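Local coordinates for protein 5-oxopent-3-ene-1,2,5-tricarboxylate decarboxylase (Exiguobacterium antarcticum B7, PDB 6IYM) that binds a magnesium ion through acidic side chains and belongs to the fumarylacetoacetate hydrolase family of largely beta-sheet proteins, at residues Ile131-Asp137 with Arg227-Ala233; Leu255-Ile261 with Gln272-Ala277; Arg24-Gln30 with Val48-Pro54. One frame throughout, in Å; residues are numbered along the deposited sequence.

The three contacts share no segment, and their centres lie more than 30 Å apart. Interactions 1 and 2, both in the part of the chain that carries the fumarylacetoacetate hydrolase family sequence, lie on opposite sides of its centre and are partly buried. Interaction 1 ties two loops by a single beta bridge and side-chain hydrogen bonds beside the second subunit, joining aliphatic packing to charged groups. Interaction 2 joins neighbouring strands of one hairpin, chiefly by a ladder of backbone bonds. Interaction 3, near the start of the chain, is a surface contact where a glutamine, small apolar side chains and backbone carbonyls meet; its polar groups bond within residues 24-30 or to neighbouring strands.

Interaction 1: residues Ile131-Asp137 with Arg227-Ala233; sequences IGTTGRD and RGMTLEA
Gly135 and Leu231 form a single antiparallel bridge between two loops. Leu231 N donates to Gly135 O at 2.8 Å, and Gly135 N answers to Leu231 O at 3.0 Å. Packing is tightest beside this bridge. In Thr134 and Thr230, chi1 of -56° and -63° puts OG1 beside the backbone N and the methyl CG2 anti to it, and the two CG2 atoms are pressed to 3.5 Å, closer than usual for carbons. That rotation also turns Thr134 OG1 to Ala233 N, from which it accepts at 3.1 Å; a threonine thus supplies both a methyl and a polar anchor. The hydroxyl of Thr230 instead bonds to Asp175 of the second subunit. On the buried inner side Ile131 CD1 meets Leu231 CD1 at 4.0 Å, the two aliphatic chains crossing at about a right angle.

The exposed Thr134 and Arg227 mark the outer side; the guanidinium of Arg227 pairs with Glu224. Near it, Arg136 lays a guanidinium face over Gly228 CA, offset toward the rim, and Gly228 has a positive phi (71°) that glycine adopts readily. Arg136 NE meets Asp137 OD2 at 2.8 Å in a salt bridge near the guanidinium plane, while Asp137 OD1 receives Gly228 N at 2.9 Å on its syn side. Both carboxylate oxygens are therefore held, and Arg136 NH1 extends the charge network to Glu112 of the second subunit.

Residues 131-137 lead out of strand 121-131. The other loop connects helix 218-225 to strand 236-238, the antiparallel neighbour of 121-131; Leu222 and Val225 of that helix pack against Ile131 and Leu231.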
loop_
_atom_site.group_PDB
_atom_site.type_symbol
_atom_site.label_atom_id
_atom_site.label_comp_id
_atom_site.label_asym_id
_atom_site.label_seq_id
_atom_site.Cartn_x
_atom_site.Cartn_y
_atom_site.Cartn_z
ATOM N N ILE A 131 2.984 2.698 -14.184
ATOM C CA ILE A 131 2.010 1.827 -14.919
ATOM C C ILE A 131 0.963 2.761 -15.519
ATOM O O ILE A 131 0.535 3.696 -14.810
ATOM C CB ILE A 131 1.405 0.772 -13.978
ATOM C CG1 ILE A 131 2.484 -0.131 -13.381
ATOM C CG2 ILE A 131 0.295 -0.024 -14.649
ATOM C CD1 ILE A 131 3.181 -1.010 -14.390
ATOM N N GLY A 132 0.638 2.566 -16.797
ATOM C CA GLY A 132 -0.287 3.447 -17.530
ATOM C C GLY A 132 -1.619 2.766 -17.803
ATOM O O GLY A 132 -2.593 3.475 -18.066
ATOM N N THR A 133 -1.661 1.442 -17.763
ATOM C CA THR A 133 -2.873 0.645 -18.101
ATOM C C THR A 133 -2.965 -0.542 -17.130
ATOM O O THR A 133 -1.971 -1.273 -16.955
ATOM C CB THR A 133 -2.927 0.264 -19.595
ATOM O OG1 THR A 133 -1.867 -0.622 -19.952
ATOM C CG2 THR A 133 -2.844 1.461 -20.512
ATOM N N THR A 134 -4.123 -0.673 -16.477
ATOM C CA THR A 134 -4.447 -1.729 -15.496
ATOM C C THR A 134 -4.370 -3.074 -16.203
ATOM O O THR A 134 -4.783 -3.163 -17.361
ATOM C CB THR A 134 -5.844 -1.508 -14.907
ATOM O OG1 THR A 134 -5.805 -0.189 -14.357
ATOM C CG2 THR A 134 -6.228 -2.542 -13.868
ATOM N N GLY A 135 -3.823 -4.078 -15.554
ATOM C CA GLY A 135 -3.713 -5.391 -16.200
ATOM C C GLY A 135 -3.204 -6.402 -15.216
ATOM O O GLY A 135 -2.758 -6.008 -14.126
ATOM N N ARG A 136 -3.196 -7.659 -15.623
ATOM C CA ARG A 136 -2.766 -8.774 -14.756
ATOM C C ARG A 136 -2.064 -9.796 -15.639
ATOM O O ARG A 136 -2.375 -9.802 -16.821
ATOM C CB ARG A 136 -4.012 -9.339 -14.085
ATOM C CG ARG A 136 -3.720 -10.249 -12.913
ATOM C CD ARG A 136 -5.026 -10.839 -12.439
ATOM N NE ARG A 136 -5.034 -12.278 -12.589
ATOM C CZ ARG A 136 -5.818 -13.098 -11.913
ATOM N NH1 ARG A 136 -6.685 -12.625 -11.040
ATOM N NH2 ARG A 136 -5.718 -14.396 -12.098
ATOM N N ASP A 137 -1.161 -10.600 -15.084
ATOM C CA ASP A 137 -0.532 -11.737 -15.813
ATOM C C ASP A 137 0.054 -11.198 -17.119
ATOM O O ASP A 137 -0.283 -11.702 -18.198
ATOM C CB ASP A 137 -1.556 -12.850 -16.024
ATOM C CG ASP A 137 -2.201 -13.254 -14.714
ATOM O OD1 ASP A 137 -1.456 -13.509 -13.769
ATOM O OD2 ASP A 137 -3.443 -13.231 -14.637
ATOM N N ARG A 227 1.656 -11.483 -11.647
ATOM C CA ARG A 227 1.187 -12.890 -11.650
ATOM C C ARG A 227 0.134 -13.092 -10.544
ATOM O O ARG A 227 0.517 -13.180 -9.348
ATOM C CB ARG A 227 2.365 -13.851 -11.473
ATOM C CG ARG A 227 2.692 -14.674 -12.706
ATOM C CD ARG A 227 3.489 -15.892 -12.295
ATOM N NE ARG A 227 4.754 -15.963 -13.001
ATOM C CZ ARG A 227 5.740 -16.801 -12.697
ATOM N NH1 ARG A 227 5.611 -17.644 -11.682
ATOM N NH2 ARG A 227 6.851 -16.792 -13.419
ATOM N N GLY A 228 -1.141 -13.196 -10.937
ATOM C CA GLY A 228 -2.287 -13.309 -10.008
ATOM C C GLY A 228 -2.564 -12.009 -9.259
ATOM O O GLY A 228 -3.452 -12.015 -8.385
ATOM N N MET A 229 -1.840 -10.927 -9.560
ATOM C CA MET A 229 -2.048 -9.597 -8.905
ATOM C C MET A 229 -2.233 -8.509 -9.964
ATOM O O MET A 229 -1.276 -8.258 -10.735
ATOM C CB MET A 229 -0.887 -9.201 -7.997
ATOM C CG MET A 229 -1.311 -8.100 -7.030
ATOM S SD MET A 229 0.042 -7.472 -6.016
ATOM C CE MET A 229 1.038 -6.662 -7.256
ATOM N N THR A 230 -3.398 -7.855 -9.975
ATOM C CA THR A 230 -3.717 -6.728 -10.894
ATOM C C THR A 230 -2.843 -5.512 -10.554
ATOM O O THR A 230 -2.765 -5.127 -9.355
ATOM C CB THR A 230 -5.216 -6.399 -10.873
ATOM O OG1 THR A 230 -5.918 -7.548 -11.356
ATOM C CG2 THR A 230 -5.589 -5.211 -11.728
ATOM N N LEU A 231 -2.184 -4.949 -11.580
ATOM C CA LEU A 231 -1.505 -3.640 -11.493
ATOM C C LEU A 231 -2.521 -2.584 -11.916
ATOM O O LEU A 231 -3.201 -2.808 -12.932
ATOM C CB LEU A 231 -0.268 -3.633 -12.390
ATOM C CG LEU A 231 0.796 -4.688 -12.077
ATOM C CD1 LEU A 231 1.989 -4.557 -13.037
ATOM C CD2 LEU A 231 1.253 -4.567 -10.635
ATOM N N GLU A 232 -2.612 -1.495 -11.163
ATOM C CA GLU A 232 -3.498 -0.334 -11.450
ATOM C C GLU A 232 -2.726 0.744 -12.220
ATOM O O GLU A 232 -1.576 0.974 -11.916
ATOM C CB GLU A 232 -4.042 0.284 -10.159
ATOM C CG GLU A 232 -4.586 -0.728 -9.162
ATOM C CD GLU A 232 -5.920 -1.367 -9.530
ATOM O OE1 GLU A 232 -6.509 -0.963 -10.551
ATOM O OE2 GLU A 232 -6.361 -2.279 -8.791
ATOM N N ALA A 233 -3.383 1.417 -13.159
ATOM C CA ALA A 233 -2.907 2.672 -13.770
ATOM C C ALA A 233 -2.431 3.599 -12.639
ATOM O O ALA A 233 -3.153 3.759 -11.651
ATOM C CB ALA A 233 -3.999 3.305 -14.602
#

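Interaction 2: residues Leu255-Ile261 with Gln272-Ala277; sequences LQDGDVI and QNQVKA. Unlike the reference sequence in segment 255-261: Val260 (reference Ile), Ile261 (reference Val). Unlike the reference sequence in segment 272-277: Gln274 (reference Lys).
Val260 spreads its two methyls over a pair of glutamines: CG1 lies 3.6 Å from Gln272 CG, and CG2 lies 3.6 Å from Gln274 CG. The valine is thus flanked by the aliphatic parts of both chains, which it crosses at a slant. Gln274 runs fully extended, with CG anti to the backbone N (chi1 -165°), and this carries its amide to the turn, where NE2 donates to Gly258 O at 2.8 Å. The donor keeps the bond close to its own amide plane but reaches the carbonyl from above.

Val275 points toward the other segment, and its CG2 meets Ile261 CD1 at 3.9 Å and Leu255 CB at 4.1 Å; the short beta-branched valine fits between these larger residues. At the outer end Asp257 OD1 accepts Ala277 N at 3.0 Å, approached from above the carboxylate plane.

Residues 256-259 make a type II beta turn in which Gly258 takes a backbone shape that a CB would obstruct, and Asp259 OD2 binds Gln256 N. Past the turn, the Val260-Gln274 and Ile261-Asn273 pairs, non-hydrogen-bonded and hydrogen-bonded in turn, belong to an antiparallel beta hairpin. Its strands 269-276 and 260-265 are second and third in a mixed five-stranded sheet, beside 111-112 and 196-201 respectively.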
loop_
_atom_site.group_PDB
_atom_site.type_symbol
_atom_site.label_atom_id
_atom_site.label_comp_id
_atom_site.label_asym_id
_atom_site.label_seq_id
_atom_site.Cartn_x
_atom_site.Cartn_y
_atom_site.Cartn_z
ATOM N N LEU A 255 22.916 8.613 7.310
ATOM C CA LEU A 255 22.522 9.991 6.945
ATOM C C LEU A 255 22.263 10.773 8.228
ATOM O O LEU A 255 21.714 10.205 9.183
ATOM C CB LEU A 255 21.259 9.950 6.075
ATOM C CG LEU A 255 21.474 9.441 4.647
ATOM C CD1 LEU A 255 20.155 9.107 3.942
ATOM C CD2 LEU A 255 22.272 10.449 3.856
ATOM N N GLN A 256 22.652 12.038 8.229
ATOM C CA GLN A 256 22.519 12.931 9.400
ATOM C C GLN A 256 21.785 14.177 8.924
ATOM O O GLN A 256 21.751 14.427 7.690
ATOM C CB GLN A 256 23.897 13.253 10.000
ATOM C CG GLN A 256 24.720 12.037 10.417
ATOM C CD GLN A 256 24.009 11.100 11.369
ATOM O OE1 GLN A 256 23.131 11.483 12.145
ATOM N NE2 GLN A 256 24.384 9.834 11.310
ATOM N N ASP A 257 21.256 14.943 9.873
ATOM C CA ASP A 257 20.679 16.291 9.650
ATOM C C ASP A 257 21.681 17.107 8.833
ATOM O O ASP A 257 22.861 17.116 9.222
ATOM C CB ASP A 257 20.383 16.963 10.991
ATOM C CG ASP A 257 19.906 18.391 10.855
ATOM O OD1 ASP A 257 18.868 18.614 10.191
ATOM O OD2 ASP A 257 20.598 19.273 11.385
ATOM N N GLY A 258 21.231 17.718 7.733
ATOM C CA GLY A 258 22.056 18.526 6.812
ATOM C C GLY A 258 22.505 17.777 5.564
ATOM O O GLY A 258 22.826 18.441 4.573
ATOM N N ASP A 259 22.522 16.448 5.573
ATOM C CA ASP A 259 23.030 15.659 4.427
ATOM C C ASP A 259 22.163 15.896 3.185
ATOM O O ASP A 259 20.931 15.844 3.318
ATOM C CB ASP A 259 23.109 14.187 4.788
ATOM C CG ASP A 259 24.305 13.861 5.658
ATOM O OD1 ASP A 259 25.111 14.788 5.880
ATOM O OD2 ASP A 259 24.442 12.672 6.064
ATOM N N VAL A 260 22.796 16.177 2.038
ATOM C CA VAL A 260 22.115 16.412 0.736
ATOM C C VAL A 260 22.310 15.183 -0.144
ATOM O O VAL A 260 23.472 14.815 -0.406
ATOM C CB VAL A 260 22.643 17.665 0.045
ATOM C CG1 VAL A 260 22.016 17.853 -1.322
ATOM C CG2 VAL A 260 22.447 18.888 0.915
ATOM N N ILE A 261 21.206 14.575 -0.567
ATOM C CA ILE A 261 21.221 13.325 -1.392
ATOM C C ILE A 261 20.792 13.724 -2.800
ATOM O O ILE A 261 19.740 14.376 -2.912
ATOM C CB ILE A 261 20.301 12.253 -0.797
ATOM C CG1 ILE A 261 20.475 12.124 0.723
ATOM C CG2 ILE A 261 20.528 10.915 -1.493
ATOM C CD1 ILE A 261 19.204 11.704 1.424
ATOM N N GLN A 272 16.920 15.519 -5.842
ATOM C CA GLN A 272 17.758 15.942 -4.696
ATOM C C GLN A 272 16.851 16.320 -3.530
ATOM O O GLN A 272 15.897 17.111 -3.742
ATOM C CB GLN A 272 18.653 17.108 -5.095
ATOM C CG GLN A 272 19.510 17.637 -3.948
ATOM C CD GLN A 272 20.273 18.862 -4.392
ATOM O OE1 GLN A 272 20.901 18.871 -5.451
ATOM N NE2 GLN A 272 20.191 19.915 -3.591
ATOM N N ASN A 273 17.194 15.778 -2.354
ATOM C CA ASN A 273 16.515 15.998 -1.064
ATOM C C ASN A 273 17.577 16.113 0.028
ATOM O O ASN A 273 18.602 15.365 0.010
ATOM C CB ASN A 273 15.509 14.877 -0.789
ATOM C CG ASN A 273 14.523 14.683 -1.929
ATOM O OD1 ASN A 273 14.798 13.967 -2.901
ATOM N ND2 ASN A 273 13.399 15.377 -1.847
ATOM N N GLN A 274 17.299 16.929 1.028
ATOM C CA GLN A 274 18.200 17.087 2.188
ATOM C C GLN A 274 17.502 16.458 3.393
ATOM O O GLN A 274 16.308 16.730 3.613
ATOM C CB GLN A 274 18.525 18.577 2.349
ATOM C CG GLN A 274 19.718 18.858 3.254
ATOM C CD GLN A 274 20.011 20.329 3.482
ATOM O OE1 GLN A 274 19.288 21.229 3.060
ATOM N NE2 GLN A 274 21.102 20.579 4.179
ATOM N N VAL A 275 18.228 15.685 4.186
ATOM C CA VAL A 275 17.758 15.233 5.526
ATOM C C VAL A 275 17.694 16.474 6.431
ATOM O O VAL A 275 18.700 17.207 6.514
ATOM C CB VAL A 275 18.657 14.106 6.060
ATOM C CG1 VAL A 275 18.256 13.619 7.453
ATOM C CG2 VAL A 275 18.700 12.942 5.084
ATOM N N LYS A 276 16.540 16.758 7.038
ATOM C CA LYS A 276 16.433 17.897 7.997
ATOM C C LYS A 276 15.515 17.551 9.169
ATOM O O LYS A 276 14.410 17.044 8.939
ATOM C CB LYS A 276 15.982 19.173 7.287
ATOM C CG LYS A 276 17.136 20.076 6.862
ATOM C CD LYS A 276 16.737 21.290 6.061
ATOM C CE LYS A 276 15.784 20.951 4.935
ATOM N NZ LYS A 276 15.777 21.989 3.876
ATOM N N ALA A 277 15.969 17.844 10.389
ATOM C CA ALA A 277 15.239 17.561 11.647
ATOM C C ALA A 277 14.038 18.507 11.776
ATOM O O ALA A 277 14.135 19.622 11.263
ATOM C CB ALA A 277 16.172 17.692 12.819
#

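Interaction 3: residues Arg24-Gln30 with Val48-Pro54; sequences RYDVTPQ and VDLDVAP
A strand-to-helix junction, residues 24-30, meets the surface loop 48-54 through Tyr25, Asp26, Val27 and Gln30. Gln30 makes the broadest part of this contact. Its chain bends at chi2 (109°), which brings the amide between two valines. Val48 crosses the glutamine at about a right angle, its CG2 3.4 Å from Gln30 NE2 and 3.6 Å from Gln30 CB. Val52 and Gln30 reach toward each other from opposite directions, Val52 CG1 lying 3.4 Å from Gln30 NE2. The long, flexible glutamine suits this place because its methylenes can lie against valine while the amide reaches the loop. NE2 also comes near Asp49 O, although the angle is too poor for a hydrogen bond. Deeper in, Val27 CG1 touches Val48 CG2 at 4.2 Å.

The weakly bonded strand 23-26 pairs antiparallel with strand 13-20, and the chain then turns into helix 28-31. Asp26 caps the turn into the helix: with CG anti to the backbone N (chi1 172°), its OD1 accepts Thr28 N at 3.0 Å, a capping bond, and the Thr28 OG1 hydroxyl at 2.7 Å. OD2 forms a salt bridge with Arg15, so the buried carboxylate has a cationic partner as well.

At the strand end, the compact Ala53 lets the loop come close to the Asp26 backbone. Next to it, Tyr25 CA directs a CA-H...O contact of 3.5 Å to Pro54 O, and the same carbonyl oxygen lies at the edge of the tyrosine ring, in its plane.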
loop_
_atom_site.group_PDB
_atom_site.type_symbol
_atom_site.label_atom_id
_atom_site.label_comp_id
_atom_site.label_asym_id
_atom_site.label_seq_id
_atom_site.Cartn_x
_atom_site.Cartn_y
_atom_site.Cartn_z
ATOM N N ARG A 24 10.588 23.950 -21.202
ATOM C CA ARG A 24 9.471 23.469 -20.358
ATOM C C ARG A 24 8.214 24.297 -20.644
ATOM O O ARG A 24 8.099 25.437 -20.119
ATOM C CB ARG A 24 9.928 23.514 -18.899
ATOM C CG ARG A 24 11.152 22.648 -18.659
ATOM C CD ARG A 24 11.356 22.263 -17.213
ATOM N NE ARG A 24 11.921 20.918 -17.157
ATOM C CZ ARG A 24 12.535 20.391 -16.104
ATOM N NH1 ARG A 24 12.686 21.103 -14.995
ATOM N NH2 ARG A 24 13.009 19.155 -16.176
ATOM N N TYR A 25 7.305 23.724 -21.438
ATOM C CA TYR A 25 6.005 24.329 -21.821
ATOM C C TYR A 25 4.986 23.924 -20.754
ATOM O O TYR A 25 5.037 22.763 -20.295
ATOM C CB TYR A 25 5.616 23.904 -23.243
ATOM C CG TYR A 25 6.798 23.783 -24.171
ATOM C CD1 TYR A 25 7.482 24.907 -24.609
ATOM C CD2 TYR A 25 7.275 22.543 -24.567
ATOM C CE1 TYR A 25 8.594 24.803 -25.431
ATOM C CE2 TYR A 25 8.386 22.421 -25.389
ATOM C CZ TYR A 25 9.052 23.555 -25.825
ATOM O OH TYR A 25 10.152 23.440 -26.630
ATOM N N ASP A 26 4.134 24.868 -20.343
ATOM C CA ASP A 26 2.935 24.607 -19.501
ATOM C C ASP A 26 1.805 24.112 -20.419
ATOM O O ASP A 26 1.336 24.900 -21.252
ATOM C CB ASP A 26 2.565 25.858 -18.702
ATOM C CG ASP A 26 1.250 25.743 -17.959
ATOM O OD1 ASP A 26 0.538 24.737 -18.184
ATOM O OD2 ASP A 26 0.949 26.662 -17.162
ATOM N N VAL A 27 1.381 22.853 -20.273
ATOM C CA VAL A 27 0.432 22.171 -21.204
ATOM C C VAL A 27 -0.946 22.037 -20.554
ATOM O O VAL A 27 -1.826 21.412 -21.179
ATOM C CB VAL A 27 0.923 20.774 -21.625
ATOM C CG1 VAL A 27 2.272 20.839 -22.318
ATOM C CG2 VAL A 27 0.946 19.802 -20.451
ATOM N N THR A 28 -1.146 22.583 -19.358
ATOM C CA THR A 28 -2.377 22.325 -18.565
ATOM C C THR A 28 -3.605 22.541 -19.452
ATOM O O THR A 28 -4.473 21.670 -19.490
ATOM C CB THR A 28 -2.354 23.152 -17.273
ATOM O OG1 THR A 28 -1.032 23.003 -16.750
ATOM C CG2 THR A 28 -3.390 22.741 -16.251
ATOM N N PRO A 29 -3.726 23.691 -20.173
ATOM C CA PRO A 29 -4.893 23.965 -21.015
ATOM C C PRO A 29 -5.257 22.864 -22.023
ATOM O O PRO A 29 -6.415 22.483 -22.047
ATOM C CB PRO A 29 -4.504 25.258 -21.754
ATOM C CG PRO A 29 -3.590 25.970 -20.778
ATOM C CD PRO A 29 -2.802 24.839 -20.143
ATOM N N GLN A 30 -4.307 22.368 -22.821
ATOM C CA GLN A 30 -4.615 21.346 -23.868
ATOM C C GLN A 30 -5.101 20.041 -23.228
ATOM O O GLN A 30 -5.940 19.379 -23.863
ATOM C CB GLN A 30 -3.424 21.025 -24.774
ATOM C CG GLN A 30 -3.308 21.925 -25.995
ATOM C CD GLN A 30 -2.139 22.869 -25.865
ATOM O OE1 GLN A 30 -2.020 23.600 -24.880
ATOM N NE2 GLN A 30 -1.258 22.842 -26.857
ATOM N N VAL A 48 -2.060 17.177 -27.716
ATOM C CA VAL A 48 -1.395 18.471 -27.377
ATOM C C VAL A 48 -0.398 18.786 -28.491
ATOM O O VAL A 48 0.334 17.860 -28.910
ATOM C CB VAL A 48 -0.710 18.458 -25.995
ATOM C CG1 VAL A 48 0.364 17.385 -25.868
ATOM C CG2 VAL A 48 -0.130 19.821 -25.660
ATOM N N ASP A 49 -0.405 20.038 -28.963
ATOM C CA ASP A 49 0.556 20.579 -29.961
ATOM C C ASP A 49 1.186 21.847 -29.369
ATOM O O ASP A 49 0.432 22.766 -28.965
ATOM C CB ASP A 49 -0.110 20.807 -31.326
ATOM C CG ASP A 49 0.715 20.364 -32.532
ATOM O OD1 ASP A 49 1.507 19.410 -32.386
ATOM O OD2 ASP A 49 0.548 20.966 -33.622
ATOM N N LEU A 50 2.520 21.846 -29.274
ATOM C CA LEU A 50 3.376 22.989 -28.853
ATOM C C LEU A 50 3.180 24.172 -29.813
ATOM O O LEU A 50 2.280 24.095 -30.687
ATOM C CB LEU A 50 4.838 22.516 -28.776
ATOM C CG LEU A 50 5.606 22.210 -30.073
ATOM C CD1 LEU A 50 4.713 21.901 -31.273
ATOM C CD2 LEU A 50 6.565 23.339 -30.424
ATOM N N ASP A 51 3.983 25.229 -29.644
ATOM C CA ASP A 51 3.888 26.502 -30.408
ATOM C C ASP A 51 2.496 27.090 -30.150
ATOM O O ASP A 51 1.801 27.443 -31.120
ATOM C CB ASP A 51 4.189 26.281 -31.894
ATOM C CG ASP A 51 4.638 27.529 -32.638
ATOM O OD1 ASP A 51 4.607 28.625 -32.035
ATOM O OD2 ASP A 51 5.021 27.396 -33.816
ATOM N N VAL A 52 2.115 27.165 -28.873
ATOM C CA VAL A 52 0.748 27.558 -28.417
ATOM C C VAL A 52 0.832 28.111 -26.984
ATOM O O VAL A 52 0.268 29.202 -26.761
ATOM C CB VAL A 52 -0.241 26.375 -28.557
ATOM C CG1 VAL A 52 -1.131 26.190 -27.337
ATOM C CG2 VAL A 52 -1.097 26.487 -29.814
ATOM N N ALA A 53 1.516 27.415 -26.060
ATOM C CA ALA A 53 1.447 27.652 -24.593
ATOM C C ALA A 53 2.816 28.027 -24.017
ATOM O O ALA A 53 3.848 27.838 -24.659
ATOM C CB ALA A 53 0.854 26.433 -23.929
ATOM N N PRO A 54 2.863 28.588 -22.785
ATOM C CA PRO A 54 4.054 29.276 -22.269
ATOM C C PRO A 54 5.409 28.554 -22.386
ATOM O O PRO A 54 5.484 27.529 -23.038
ATOM C CB PRO A 54 3.732 29.449 -20.773
ATOM C CG PRO A 54 2.227 29.545 -20.733
ATOM C CD PRO A 54 1.748 28.612 -21.824
#